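Local coordinates for glucose-binding protein (Thermus thermophilus HB27, PDB 2B3F) that binds glucose or galactose as a periplasmic binding protein and probably hands the sugar to a binding-protein-dependent transport system, at residues 5-10 with 35-40; 11-16 with 222-227; 227-232 with 246-251. All blocks are in the same frame, centred on the assembly; numbering follows the deposited sequence.

Contact 1 of 3, residues 5-10 with 35-40; sequences IFSWWA and NATVTG. With GAL (beta-D-galactopyranose), chain G.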
ATOM      1  N   ILE A   5     -18.451   4.299   8.354  1.00 17.19           N
ATOM      2  CA  ILE A   5     -17.372   3.796   7.504  1.00 17.22           C
ATOM      3  C   ILE A   5     -16.058   4.130   8.191  1.00 16.58           C
ATOM      4  O   ILE A   5     -15.767   5.299   8.405  1.00 17.42           O
ATOM      5  CB  ILE A   5     -17.353   4.480   6.143  1.00 16.93           C
ATOM      6  CG1 ILE A   5     -18.672   4.241   5.371  1.00 18.06           C
ATOM      7  CG2 ILE A   5     -16.192   3.969   5.306  1.00 16.98           C
ATOM      8  CD1 ILE A   5     -18.848   5.154   4.206  1.00 18.17           C
ATOM      9  N   PHE A   6     -15.279   3.096   8.479  1.00 15.98           N
ATOM     10  CA  PHE A   6     -14.020   3.222   9.213  1.00 15.97           C
ATOM     11  C   PHE A   6     -12.858   3.084   8.220  1.00 15.74           C
ATOM     12  O   PHE A   6     -12.815   2.162   7.411  1.00 15.08           O
ATOM     13  CB  PHE A   6     -13.993   2.153  10.303  1.00 16.13           C
ATOM     14  CG  PHE A   6     -12.825   2.244  11.267  1.00 16.15           C
ATOM     15  CD1 PHE A   6     -13.020   2.714  12.560  1.00 17.75           C
ATOM     16  CD2 PHE A   6     -11.561   1.789  10.904  1.00 15.22           C
ATOM     17  CE1 PHE A   6     -11.953   2.781  13.476  1.00 17.39           C
ATOM     18  CE2 PHE A   6     -10.498   1.836  11.832  1.00 15.94           C
ATOM     19  CZ  PHE A   6     -10.716   2.335  13.106  1.00 17.86           C
ATOM     20  N   SER A   7     -11.915   4.022   8.253  1.00 15.32           N
ATOM     21  CA  SER A   7     -10.788   4.010   7.325  1.00 14.66           C
ATOM     22  C   SER A   7      -9.673   4.900   7.880  1.00 14.47           C
ATOM     23  O   SER A   7      -9.833   5.532   8.937  1.00 14.81           O
ATOM     24  CB  SER A   7     -11.196   4.525   5.932  1.00 15.04           C
ATOM     25  OG  SER A   7     -11.264   5.951   5.876  1.00 15.00           O
ATOM     26  N   TRP A   8      -8.573   4.954   7.145  1.00 14.06           N
ATOM     27  CA  TRP A   8      -7.526   5.941   7.447  1.00 13.91           C
ATOM     28  C   TRP A   8      -7.378   6.999   6.376  1.00 14.61           C
ATOM     29  O   TRP A   8      -6.319   7.652   6.250  1.00 14.88           O
ATOM     30  CB  TRP A   8      -6.205   5.255   7.805  1.00 13.77           C
ATOM     31  CG  TRP A   8      -5.511   4.429   6.808  1.00 12.42           C
ATOM     32  CD1 TRP A   8      -4.546   4.824   5.920  1.00 13.41           C
ATOM     33  CD2 TRP A   8      -5.607   3.005   6.677  1.00 13.85           C
ATOM     34  NE1 TRP A   8      -4.052   3.735   5.221  1.00 14.01           N
ATOM     35  CE2 TRP A   8      -4.686   2.606   5.679  1.00 12.77           C
ATOM     36  CE3 TRP A   8      -6.387   2.027   7.304  1.00 13.47           C
ATOM     37  CZ2 TRP A   8      -4.538   1.268   5.291  1.00 13.62           C
ATOM     38  CZ3 TRP A   8      -6.240   0.718   6.919  1.00 14.05           C
ATOM     39  CH2 TRP A   8      -5.329   0.349   5.928  1.00 13.34           C
ATOM     40  N   TRP A   9      -8.455   7.226   5.619  1.00 14.34           N
ATOM     41  CA  TRP A   9      -8.379   8.163   4.537  1.00 14.51           C
ATOM     42  C   TRP A   9      -8.743   9.587   4.988  1.00 15.20           C
ATOM     43  O   TRP A   9      -9.690  10.203   4.531  1.00 15.03           O
ATOM     44  CB  TRP A   9      -9.229   7.656   3.372  1.00 14.47           C
ATOM     45  CG  TRP A   9      -8.628   6.469   2.702  1.00 13.58           C
ATOM     46  CD1 TRP A   9      -7.294   6.170   2.540  1.00 13.71           C
ATOM     47  CD2 TRP A   9      -9.353   5.402   2.085  1.00 13.66           C
ATOM     48  NE1 TRP A   9      -7.158   4.979   1.862  1.00 13.98           N
ATOM     49  CE2 TRP A   9      -8.407   4.494   1.566  1.00 13.91           C
ATOM     50  CE3 TRP A   9     -10.713   5.133   1.919  1.00 15.32           C
ATOM     51  CZ2 TRP A   9      -8.781   3.343   0.880  1.00 15.04           C
ATOM     52  CZ3 TRP A   9     -11.087   3.962   1.266  1.00 13.94           C
ATOM     53  CH2 TRP A   9     -10.128   3.105   0.733  1.00 14.47           C
ATOM     54  N   ALA A  10      -7.939  10.092   5.915  1.00 15.67           N
ATOM     55  CA  ALA A  10      -8.123  11.417   6.482  1.00 15.87           C
ATOM     56  C   ALA A  10      -7.381  12.463   5.671  1.00 15.99           C
ATOM     57  O   ALA A  10      -6.451  12.166   4.909  1.00 15.29           O
ATOM     58  CB  ALA A  10      -7.608  11.407   7.904  1.00 16.63           C
ATOM     59  N   ASN A  35     -18.236   9.384   8.560  1.00 21.24           N
ATOM     60  CA  ASN A  35     -16.923   9.174   7.976  1.00 20.79           C
ATOM     61  C   ASN A  35     -15.930   9.083   9.129  1.00 20.41           C
ATOM     62  O   ASN A  35     -15.391  10.089   9.579  1.00 20.85           O
ATOM     63  CB  ASN A  35     -16.580  10.301   7.013  1.00 20.68           C
ATOM     64  CG  ASN A  35     -15.266  10.052   6.270  1.00 21.65           C
ATOM     65  OD1 ASN A  35     -14.604   9.046   6.501  1.00 21.85           O
ATOM     66  ND2 ASN A  35     -14.898  10.959   5.376  1.00 22.69           N
ATOM     67  N   ALA A  36     -15.717   7.863   9.609  1.00 19.78           N
ATOM     68  CA  ALA A  36     -14.923   7.602  10.818  1.00 19.30           C
ATOM     69  C   ALA A  36     -13.474   7.309  10.450  1.00 18.81           C
ATOM     70  O   ALA A  36     -13.056   6.160  10.435  1.00 19.70           O
ATOM     71  CB  ALA A  36     -15.519   6.452  11.580  1.00 19.37           C
ATOM     72  N   THR A  37     -12.714   8.359  10.153  1.00 18.76           N
ATOM     73  CA  THR A  37     -11.298   8.215   9.845  1.00 17.81           C
ATOM     74  C   THR A  37     -10.423   8.225  11.105  1.00 17.68           C
ATOM     75  O   THR A  37     -10.683   8.970  12.061  1.00 18.00           O
ATOM     76  CB  THR A  37     -10.816   9.331   8.934  1.00 18.76           C
ATOM     77  OG1 THR A  37     -11.212  10.594   9.494  1.00 19.47           O
ATOM     78  CG2 THR A  37     -11.408   9.167   7.532  1.00 19.03           C
ATOM     79  N   VAL A  38      -9.415   7.368  11.099  1.00 15.82           N
ATOM     80  CA  VAL A  38      -8.361   7.367  12.117  1.00 15.58           C
ATOM     81  C   VAL A  38      -7.112   7.820  11.400  1.00 14.98           C
ATOM     82  O   VAL A  38      -6.609   7.138  10.525  1.00 14.12           O
ATOM     83  CB  VAL A  38      -8.147   5.995  12.778  1.00 16.01           C
ATOM     84  CG1 VAL A  38      -6.977   6.046  13.753  1.00 16.98           C
ATOM     85  CG2 VAL A  38      -9.409   5.556  13.481  1.00 16.17           C
ATOM     86  N   THR A  39      -6.621   9.004  11.760  1.00 14.82           N
ATOM     87  CA  THR A  39      -5.542   9.623  11.017  1.00 14.45           C
ATOM     88  C   THR A  39      -4.216   8.904  11.266  1.00 14.40           C
ATOM     89  O   THR A  39      -3.846   8.627  12.431  1.00 14.28           O
ATOM     90  CB  THR A  39      -5.367  11.094  11.440  1.00 14.09           C
ATOM     91  OG1 THR A  39      -6.635  11.772  11.365  1.00 15.45           O
ATOM     92  CG2 THR A  39      -4.310  11.800  10.560  1.00 15.21           C
ATOM     93  N   GLY A  40      -3.526   8.571  10.178  1.00 13.94           N
ATOM     94  CA  GLY A  40      -2.218   7.913  10.252  1.00 13.83           C
ATOM     95  C   GLY A  40      -1.924   7.116   8.999  1.00 14.01           C
ATOM     96  O   GLY A  40      -2.693   6.227   8.608  1.00 14.15           O
TER
HETATM   97  C1  GAL G3310      -1.928   2.099   2.414  1.00 11.43           C
HETATM   98  C2  GAL G3310      -3.370   2.126   1.889  1.00 12.31           C
HETATM   99  C3  GAL G3310      -3.599   3.273   0.915  1.00 11.16           C
HETATM  100  C4  GAL G3310      -3.136   4.604   1.510  1.00 12.13           C
HETATM  101  C5  GAL G3310      -1.715   4.417   2.095  1.00 12.53           C
HETATM  102  C6  GAL G3310      -1.121   5.675   2.749  1.00 11.86           C
HETATM  103  O1  GAL G3310      -1.751   1.086   3.357  1.00 13.35           O
HETATM  104  O2  GAL G3310      -3.676   0.855   1.294  1.00 11.86           O
HETATM  105  O3  GAL G3310      -4.976   3.359   0.578  1.00 13.91           O
HETATM  106  O4  GAL G3310      -4.077   4.982   2.480  1.00 16.88           O
HETATM  107  O5  GAL G3310      -1.668   3.365   3.029  1.00 11.75           O
HETATM  108  O6  GAL G3310      -1.758   5.948   3.961  1.00 12.59           O
HETATM  109  O   HOH W   1     -13.657   6.555   6.908  1.00 19.26           O
HETATM  110  O   HOH W   2      -4.485   9.168   7.609  1.00 14.36           O
HETATM  111  O   HOH W   3     -11.980  11.788   4.763  1.00 24.16           O

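Contact 2 of 3, residues 11-16 with 222-227; sequences GDEGPA and LSWQQA. With GAL (beta-D-galactopyranose), chain G.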
ATOM      1  N   GLY A  11      -7.779  13.723   5.864  1.00 16.91           N
ATOM      2  CA  GLY A  11      -7.076  14.822   5.282  1.00 17.16           C
ATOM      3  C   GLY A  11      -7.022  14.709   3.785  1.00 17.42           C
ATOM      4  O   GLY A  11      -8.056  14.445   3.134  1.00 18.31           O
ATOM      5  N   ASP A  12      -5.817  14.854   3.235  1.00 16.46           N
ATOM      6  CA  ASP A  12      -5.671  14.886   1.802  1.00 16.61           C
ATOM      7  C   ASP A  12      -5.758  13.487   1.190  1.00 16.21           C
ATOM      8  O   ASP A  12      -5.705  13.362  -0.021  1.00 15.89           O
ATOM      9  CB  ASP A  12      -4.401  15.621   1.350  1.00 16.77           C
ATOM     10  CG  ASP A  12      -3.123  14.990   1.867  1.00 18.97           C
ATOM     11  OD1 ASP A  12      -2.960  13.744   1.798  1.00 18.76           O
ATOM     12  OD2 ASP A  12      -2.231  15.778   2.325  1.00 19.29           O
ATOM     13  N   GLU A  13      -5.872  12.456   2.024  1.00 15.85           N
ATOM     14  CA  GLU A  13      -6.192  11.122   1.500  1.00 16.11           C
ATOM     15  C   GLU A  13      -7.679  10.928   1.241  1.00 16.77           C
ATOM     16  O   GLU A  13      -8.071   9.911   0.629  1.00 17.02           O
ATOM     17  CB  GLU A  13      -5.666  10.037   2.441  1.00 15.88           C
ATOM     18  CG  GLU A  13      -4.132  10.049   2.593  1.00 16.25           C
ATOM     19  CD  GLU A  13      -3.543   8.679   2.809  1.00 16.99           C
ATOM     20  OE1 GLU A  13      -2.707   8.506   3.736  1.00 15.09           O
ATOM     21  OE2 GLU A  13      -3.895   7.768   2.018  1.00 15.99           O
ATOM     22  N   GLY A  14      -8.507  11.857   1.713  1.00 16.49           N
ATOM     23  CA  GLY A  14      -9.958  11.706   1.670  1.00 17.27           C
ATOM     24  C   GLY A  14     -10.722  11.933   0.366  1.00 17.53           C
ATOM     25  O   GLY A  14     -11.853  11.460   0.277  1.00 17.15           O
ATOM     26  N   PRO A  15     -10.179  12.725  -0.593  1.00 18.10           N
ATOM     27  CA  PRO A  15     -11.002  13.024  -1.798  1.00 18.04           C
ATOM     28  C   PRO A  15     -11.709  11.836  -2.453  1.00 18.15           C
ATOM     29  O   PRO A  15     -12.913  11.910  -2.728  1.00 18.73           O
ATOM     30  CB  PRO A  15      -9.999  13.656  -2.755  1.00 18.54           C
ATOM     31  CG  PRO A  15      -9.061  14.401  -1.823  1.00 18.72           C
ATOM     32  CD  PRO A  15      -8.900  13.476  -0.637  1.00 18.10           C
ATOM     33  N   ALA A  16     -10.976  10.754  -2.683  1.00 17.94           N
ATOM     34  CA  ALA A  16     -11.576   9.571  -3.315  1.00 17.67           C
ATOM     35  C   ALA A  16     -12.725   8.988  -2.482  1.00 17.55           C
ATOM     36  O   ALA A  16     -13.799   8.725  -3.001  1.00 18.44           O
ATOM     37  CB  ALA A  16     -10.506   8.517  -3.596  1.00 17.75           C
ATOM     38  N   LEU A 222       8.515  12.836   9.686  1.00 15.13           N
ATOM     39  CA  LEU A 222       7.786  13.308   8.504  1.00 15.23           C
ATOM     40  C   LEU A 222       6.705  12.318   8.055  1.00 15.09           C
ATOM     41  O   LEU A 222       6.920  11.124   8.072  1.00 15.08           O
ATOM     42  CB  LEU A 222       8.721  13.532   7.320  1.00 16.29           C
ATOM     43  CG  LEU A 222       9.939  14.457   7.499  1.00 18.32           C
ATOM     44  CD1 LEU A 222      10.598  14.657   6.133  1.00 19.01           C
ATOM     45  CD2 LEU A 222       9.572  15.762   8.133  1.00 20.42           C
ATOM     46  N   SER A 223       5.563  12.848   7.643  1.00 14.62           N
ATOM     47  CA  SER A 223       4.550  12.036   6.970  1.00 14.40           C
ATOM     48  C   SER A 223       4.990  11.614   5.562  1.00 14.18           C
ATOM     49  O   SER A 223       5.908  12.176   4.969  1.00 12.89           O
ATOM     50  CB  SER A 223       3.251  12.828   6.878  1.00 14.11           C
ATOM     51  OG  SER A 223       3.396  13.856   5.933  1.00 14.77           O
ATOM     52  N   TRP A 224       4.279  10.639   4.963  1.00 12.97           N
ATOM     53  CA  TRP A 224       4.578  10.284   3.594  1.00 13.22           C
ATOM     54  C   TRP A 224       4.367  11.462   2.648  1.00 13.09           C
ATOM     55  O   TRP A 224       5.158  11.625   1.740  1.00 13.40           O
ATOM     56  CB  TRP A 224       3.815   9.033   3.132  1.00 12.81           C
ATOM     57  CG  TRP A 224       2.340   9.212   2.869  1.00 12.83           C
ATOM     58  CD1 TRP A 224       1.313   8.924   3.708  1.00 12.56           C
ATOM     59  CD2 TRP A 224       1.740   9.679   1.654  1.00 12.81           C
ATOM     60  NE1 TRP A 224       0.102   9.178   3.096  1.00 13.62           N
ATOM     61  CE2 TRP A 224       0.347   9.670   1.845  1.00 12.84           C
ATOM     62  CE3 TRP A 224       2.249  10.133   0.432  1.00 13.36           C
ATOM     63  CZ2 TRP A 224      -0.542  10.083   0.849  1.00 12.02           C
ATOM     64  CZ3 TRP A 224       1.367  10.562  -0.536  1.00 13.61           C
ATOM     65  CH2 TRP A 224      -0.008  10.522  -0.325  1.00 12.53           C
ATOM     66  N   GLN A 225       3.349  12.287   2.895  1.00 13.53           N
ATOM     67  CA  GLN A 225       3.103  13.460   2.048  1.00 13.61           C
ATOM     68  C   GLN A 225       4.257  14.461   2.138  1.00 14.18           C
ATOM     69  O   GLN A 225       4.700  14.997   1.142  1.00 14.68           O
ATOM     70  CB  GLN A 225       1.811  14.154   2.417  1.00 14.53           C
ATOM     71  CG  GLN A 225       0.537  13.293   2.229  1.00 13.22           C
ATOM     72  CD  GLN A 225       0.083  12.598   3.487  1.00 13.68           C
ATOM     73  OE1 GLN A 225       0.904  12.169   4.324  1.00 14.24           O
ATOM     74  NE2 GLN A 225      -1.246  12.494   3.659  1.00 15.55           N
ATOM     75  N   GLN A 226       4.761  14.666   3.349  1.00 14.51           N
ATOM     76  CA  GLN A 226       5.912  15.580   3.527  1.00 15.32           C
ATOM     77  C   GLN A 226       7.159  15.095   2.806  1.00 15.57           C
ATOM     78  O   GLN A 226       7.938  15.886   2.298  1.00 16.76           O
ATOM     79  CB  GLN A 226       6.211  15.779   5.010  1.00 14.97           C
ATOM     80  CG  GLN A 226       5.209  16.667   5.680  1.00 15.70           C
ATOM     81  CD  GLN A 226       5.505  16.916   7.126  1.00 16.96           C
ATOM     82  OE1 GLN A 226       5.639  15.984   7.922  1.00 16.88           O
ATOM     83  NE2 GLN A 226       5.614  18.197   7.490  1.00 19.81           N
ATOM     84  N   ALA A 227       7.364  13.779   2.775  1.00 15.23           N
ATOM     85  CA  ALA A 227       8.482  13.221   2.025  1.00 15.45           C
ATOM     86  C   ALA A 227       8.285  13.442   0.494  1.00 15.81           C
ATOM     87  O   ALA A 227       9.224  13.764  -0.226  1.00 16.25           O
ATOM     88  CB  ALA A 227       8.654  11.754   2.348  1.00 15.71           C
TER
HETATM   89  C1  GAL G3310      -1.928   2.099   2.414  1.00 11.43           C
HETATM   90  C2  GAL G3310      -3.370   2.126   1.889  1.00 12.31           C
HETATM   91  C3  GAL G3310      -3.599   3.273   0.915  1.00 11.16           C
HETATM   92  C4  GAL G3310      -3.136   4.604   1.510  1.00 12.13           C
HETATM   93  C5  GAL G3310      -1.715   4.417   2.095  1.00 12.53           C
HETATM   94  C6  GAL G3310      -1.121   5.675   2.749  1.00 11.86           C
HETATM   95  O1  GAL G3310      -1.751   1.086   3.357  1.00 13.35           O
HETATM   96  O2  GAL G3310      -3.676   0.855   1.294  1.00 11.86           O
HETATM   97  O3  GAL G3310      -4.976   3.359   0.578  1.00 13.91           O
HETATM   98  O4  GAL G3310      -4.077   4.982   2.480  1.00 16.88           O
HETATM   99  O5  GAL G3310      -1.668   3.365   3.029  1.00 11.75           O
HETATM  100  O6  GAL G3310      -1.758   5.948   3.961  1.00 12.59           O

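Contact 3 of 3, residues 227-232 with 246-251; sequences AVDRVV and AGYMTT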
ATOM      1  N   ALA A 227       7.364  13.779   2.775  1.00 15.23           N
ATOM      2  CA  ALA A 227       8.482  13.221   2.025  1.00 15.45           C
ATOM      3  C   ALA A 227       8.285  13.442   0.494  1.00 15.81           C
ATOM      4  O   ALA A 227       9.224  13.764  -0.226  1.00 16.25           O
ATOM      5  CB  ALA A 227       8.654  11.754   2.348  1.00 15.71           C
ATOM      6  N   VAL A 228       7.060  13.247  -0.012  1.00 15.75           N
ATOM      7  CA  VAL A 228       6.782  13.568  -1.404  1.00 16.58           C
ATOM      8  C   VAL A 228       7.057  15.045  -1.673  1.00 16.81           C
ATOM      9  O   VAL A 228       7.649  15.385  -2.701  1.00 16.91           O
ATOM     10  CB  VAL A 228       5.314  13.198  -1.821  1.00 16.27           C
ATOM     11  CG1 VAL A 228       5.015  13.691  -3.248  1.00 17.08           C
ATOM     12  CG2 VAL A 228       5.127  11.682  -1.731  1.00 16.94           C
ATOM     13  N   ASP A 229       6.619  15.892  -0.749  1.00 17.12           N
ATOM     14  CA  ASP A 229       6.808  17.332  -0.859  1.00 18.21           C
ATOM     15  C   ASP A 229       8.287  17.675  -1.075  1.00 18.83           C
ATOM     16  O   ASP A 229       8.590  18.597  -1.820  1.00 19.10           O
ATOM     17  CB  ASP A 229       6.311  18.047   0.401  1.00 18.26           C
ATOM     18  CG  ASP A 229       4.807  18.143   0.490  1.00 16.91           C
ATOM     19  OD1 ASP A 229       4.092  17.851  -0.513  1.00 17.14           O
ATOM     20  OD2 ASP A 229       4.339  18.541   1.574  1.00 18.42           O
ATOM     21  N   ARG A 230       9.205  16.945  -0.440  1.00 18.97           N
ATOM     22  CA  ARG A 230      10.637  17.216  -0.627  1.00 20.02           C
ATOM     23  C   ARG A 230      11.060  17.062  -2.064  1.00 20.18           C
ATOM     24  O   ARG A 230      11.882  17.831  -2.562  1.00 20.41           O
ATOM     25  CB  ARG A 230      11.535  16.320   0.261  1.00 19.93           C
ATOM     26  CG  ARG A 230      11.447  16.649   1.743  1.00 21.04           C
ATOM     27  CD  ARG A 230      12.335  15.750   2.579  1.00 23.71           C
ATOM     28  NE  ARG A 230      13.736  15.970   2.262  1.00 27.36           N
ATOM     29  CZ  ARG A 230      14.479  16.935   2.788  1.00 27.95           C
ATOM     30  NH1 ARG A 230      13.962  17.756   3.699  1.00 28.94           N
ATOM     31  NH2 ARG A 230      15.739  17.063   2.400  1.00 29.26           N
ATOM     32  N   VAL A 231      10.515  16.062  -2.746  1.00 19.27           N
ATOM     33  CA  VAL A 231      10.790  15.872  -4.153  1.00 20.26           C
ATOM     34  C   VAL A 231      10.187  17.025  -4.985  1.00 20.51           C
ATOM     35  O   VAL A 231      10.860  17.573  -5.879  1.00 21.29           O
ATOM     36  CB  VAL A 231      10.277  14.495  -4.654  1.00 19.69           C
ATOM     37  CG1 VAL A 231      10.494  14.345  -6.139  1.00 19.21           C
ATOM     38  CG2 VAL A 231      10.979  13.381  -3.914  1.00 19.36           C
ATOM     39  N   VAL A 232       8.940  17.389  -4.698  1.00 20.93           N
ATOM     40  CA  VAL A 232       8.269  18.489  -5.417  1.00 21.73           C
ATOM     41  C   VAL A 232       9.089  19.790  -5.286  1.00 23.15           C
ATOM     42  O   VAL A 232       9.216  20.562  -6.239  1.00 23.70           O
ATOM     43  CB  VAL A 232       6.824  18.658  -4.933  1.00 22.03           C
ATOM     44  CG1 VAL A 232       6.129  19.871  -5.608  1.00 21.60           C
ATOM     45  CG2 VAL A 232       6.040  17.335  -5.222  1.00 20.50           C
ATOM     46  N   ALA A 246       0.778   9.594  -6.472  1.00 16.38           N
ATOM     47  CA  ALA A 246       0.270  10.187  -7.703  1.00 16.56           C
ATOM     48  C   ALA A 246      -1.056  10.907  -7.441  1.00 17.36           C
ATOM     49  O   ALA A 246      -1.253  12.026  -7.921  1.00 18.27           O
ATOM     50  CB  ALA A 246       0.131   9.136  -8.812  1.00 16.75           C
ATOM     51  N   GLY A 247      -1.951  10.301  -6.661  1.00 16.85           N
ATOM     52  CA  GLY A 247      -3.207  10.940  -6.282  1.00 16.50           C
ATOM     53  C   GLY A 247      -2.964  12.241  -5.550  1.00 16.59           C
ATOM     54  O   GLY A 247      -3.599  13.241  -5.826  1.00 16.85           O
ATOM     55  N   TYR A 248      -2.018  12.233  -4.613  1.00 16.44           N
ATOM     56  CA  TYR A 248      -1.695  13.468  -3.867  1.00 16.33           C
ATOM     57  C   TYR A 248      -1.218  14.567  -4.810  1.00 16.28           C
ATOM     58  O   TYR A 248      -1.733  15.684  -4.796  1.00 17.07           O
ATOM     59  CB  TYR A 248      -0.640  13.153  -2.816  1.00 16.08           C
ATOM     60  CG  TYR A 248      -0.079  14.339  -2.083  1.00 15.89           C
ATOM     61  CD1 TYR A 248      -0.874  15.125  -1.270  1.00 16.39           C
ATOM     62  CD2 TYR A 248       1.270  14.644  -2.184  1.00 15.46           C
ATOM     63  CE1 TYR A 248      -0.321  16.244  -0.575  1.00 16.38           C
ATOM     64  CE2 TYR A 248       1.808  15.743  -1.496  1.00 15.56           C
ATOM     65  CZ  TYR A 248       1.019  16.507  -0.702  1.00 16.15           C
ATOM     66  OH  TYR A 248       1.573  17.599  -0.028  1.00 17.30           O
ATOM     67  N   MET A 249      -0.249  14.232  -5.641  1.00 16.43           N
ATOM     68  CA  MET A 249       0.340  15.215  -6.536  1.00 17.51           C
ATOM     69  C   MET A 249      -0.662  15.789  -7.565  1.00 18.48           C
ATOM     70  O   MET A 249      -0.533  16.947  -7.974  1.00 18.98           O
ATOM     71  CB  MET A 249       1.580  14.618  -7.214  1.00 17.40           C
ATOM     72  CG  MET A 249       2.769  14.504  -6.273  1.00 18.20           C
ATOM     73  SD  MET A 249       4.317  14.075  -7.055  1.00 19.13           S
ATOM     74  CE  MET A 249       4.090  12.304  -7.245  1.00 19.31           C
ATOM     75  N   THR A 250      -1.636  14.989  -8.003  1.00 17.99           N
ATOM     76  CA  THR A 250      -2.612  15.462  -8.987  1.00 18.51           C
ATOM     77  C   THR A 250      -3.833  16.036  -8.319  1.00 18.44           C
ATOM     78  O   THR A 250      -4.174  17.181  -8.568  1.00 20.42           O
ATOM     79  CB  THR A 250      -3.047  14.347  -9.983  1.00 18.85           C
ATOM     80  OG1 THR A 250      -3.578  13.227  -9.252  1.00 19.98           O
ATOM     81  CG2 THR A 250      -1.885  13.890 -10.839  1.00 18.47           C
ATOM     82  N   THR A 251      -4.494  15.267  -7.459  1.00 17.43           N
ATOM     83  CA  THR A 251      -5.727  15.726  -6.828  1.00 17.98           C
ATOM     84  C   THR A 251      -5.512  16.910  -5.887  1.00 18.39           C
ATOM     85  O   THR A 251      -6.294  17.856  -5.890  1.00 18.67           O
ATOM     86  CB  THR A 251      -6.433  14.547  -6.105  1.00 17.67           C
ATOM     87  OG1 THR A 251      -6.769  13.552  -7.085  1.00 18.66           O
ATOM     88  CG2 THR A 251      -7.699  14.961  -5.375  1.00 17.90           C
TER

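Contact 1 of 3, residues 5-10 with 35-40
Ile5 opens the parallel pairing of strands 2-7 and 32-37. Ile5 O accepts from Ala36 N at 2.8 Å, nearly along the C=O axis. A water also donates to this O and to Asn35 OD1, and accepts from Ser7 OG. Phe6 has CG anti to its backbone N (chi1 -173°). This sends the ring along the sheet face that also carries Ala36, where Phe6 CZ, at the tip, meets Val38 CG2 at 3.5 Å, the two side chains crossing obliquely. Val49 and Leu50 of helix 44-55 pack on the same ring. Ser7 N donates to Ala36 O over a longer 3.3 Å, from above the carbonyl plane. Ser7 O then accepts from Val38 N. The two strands belong to a beta-alpha-beta unit whose connecting helix is 15-27, as in the alpha/beta lobes of periplasmic binding proteins. The strand ends here in an ST turn: Ser7 OG takes the N-H of Trp9 N at 3.1 Å and an almost straight 169°. Trp8 turns its CG into the crowded position between N and carbonyl carbon (chi1 63°). Its CB rests on Val38 O, and Trp8 NE1 donates to ring oxygen O5 of galactose at 3.3 Å. Trp9 sits at the centre of an inverse gamma turn, its CB directed away from residues 35-40. Trp9 NE1 donates to galactose O3 at 3.0 Å, with O3 in the ring plane, and more weakly to O4. Ala10 CB closes the segment against Thr39 OG1 at 3.6 Å and Thr37 CB.

Contact 2 of 3, residues 11-16 with 222-227
Glu13 carries the link between residues 11-16, which lead into helix 15-27, and the N-terminal end of helix 224-233. Its CB leaves the backbone with CG anti to the carbonyl carbon. Glu13 CG lies at the edge of the Trp224 indole, in its plane, and 3.9 Å from Gln225 NE2. The chain bends at chi2 (-147°), and CD comes near Trp224 CZ2. The carboxylate then stands almost perpendicular to the indole, 89° between the planes. Glu13 OE1 receives Trp224 NE1 at 3.0 Å. This oxygen lies close to the indole plane, whereas the N-H arrives from above the carboxylate plane. Glu13 OE1 also accepts from galactose O6 at 2.7 Å, so two donors grip this oxygen. Glu13 OE2 accepts from galactose O4 at 2.8 Å. The carboxylate thus bridges two sugar hydroxyls, and Trp224, itself a pocket residue beside C6 of the sugar, helps to hold it in place. These donors would be expected to keep Glu13 ionised. The site lies in the cleft between two lobes, the sugar-binding place of periplasmic binding proteins, and Trp244 meets the Trp224 indole edge-to-face. Helix 224-233 begins with a capping box: Ser223 OG accepts from Gln226 N, and Gln226 OE1 accepts from Ser223 N. Next to Trp224 in the first turn, Gln225 bends at chi2, laying its CD over one face of the Trp224 ring, offset toward the rim. Gln225 NE2 reaches Asp12 OD1 tip to tip at 2.8 Å. That bond is nearly straight and uses the syn lone pair of Asp12 OD1.

Contact 3 of 3, residues 227-232 with 246-251
Tyr248 has CG anti to its backbone N (chi1 173°), which carries the ring out from helix 244-252 toward helix 224-233. Tyr248 OH donates to Asp229 OD1 at 2.6 Å, a short bond. Asp229 swings CG anti to its own carbonyl carbon, so the carboxylate comes nearer than its CB does. The two side chains cross at about a right angle. OD1 lies in the plane of the tyrosine ring, at its edge, and takes the hydroxyl with its syn lone pair. The carboxylate and the ring are turned 37° apart. The bond would help to fix the rotation of the carboxylate. Farther back along the same ring edge, Tyr248 CD2 meets Val228 CG1 at 4.0 Å. Val228 holds CG1 anti to its backbone N, and Val228 CG1 also reaches Met249 CG at 3.9 Å. One valine branch therefore fits between a tyrosine edge and a methionine chain. The two helix segments are inclined at 57°, with axes 11.2 Å apart, and pack through these few side chains. The two helices are consecutive, with strand 238-240 of the four-stranded mixed sheet between them in the chain. Helix 244-252 has a wider pi-type turn at 248-251. It begins with Tyr248, which points at the other helix, and Met249, whose chain end comes nearer to it. Met249 is extended to SD and then bends at chi3. Met249 SD passes Val232 CG2 at 4.1 Å, the two chains sliding past each other in opposite directions. Val232 offers that branch because CG2 is anti to its carbonyl carbon. Trp125 of strand 123-126 and Phe261 also touch Met249.

How the contacts relate
From the N terminus, contact 1 closes the first loop. Strand 2-7 runs into residues 11-16 and helix 15-27, and the chain returns on strand 32-37. Contact 2 starts inside that loop, at residues 11-16, and closes some two hundred residues later at 222-227, so contacts 1 and 2 cross. Contact 3 follows in series, a short closure between helices 224-233 and 244-252. Contacts 1 and 2 both touch the galactose, while contact 3 does not; its Tyr248 side chain is about 9 Å from the sugar. Contacts 2 and 3 share Ala227, and Asp12, Trp224 and Gln225 pack on Tyr248. Together they connect the first beta-alpha-beta unit, through the sugar site, to the helix pair.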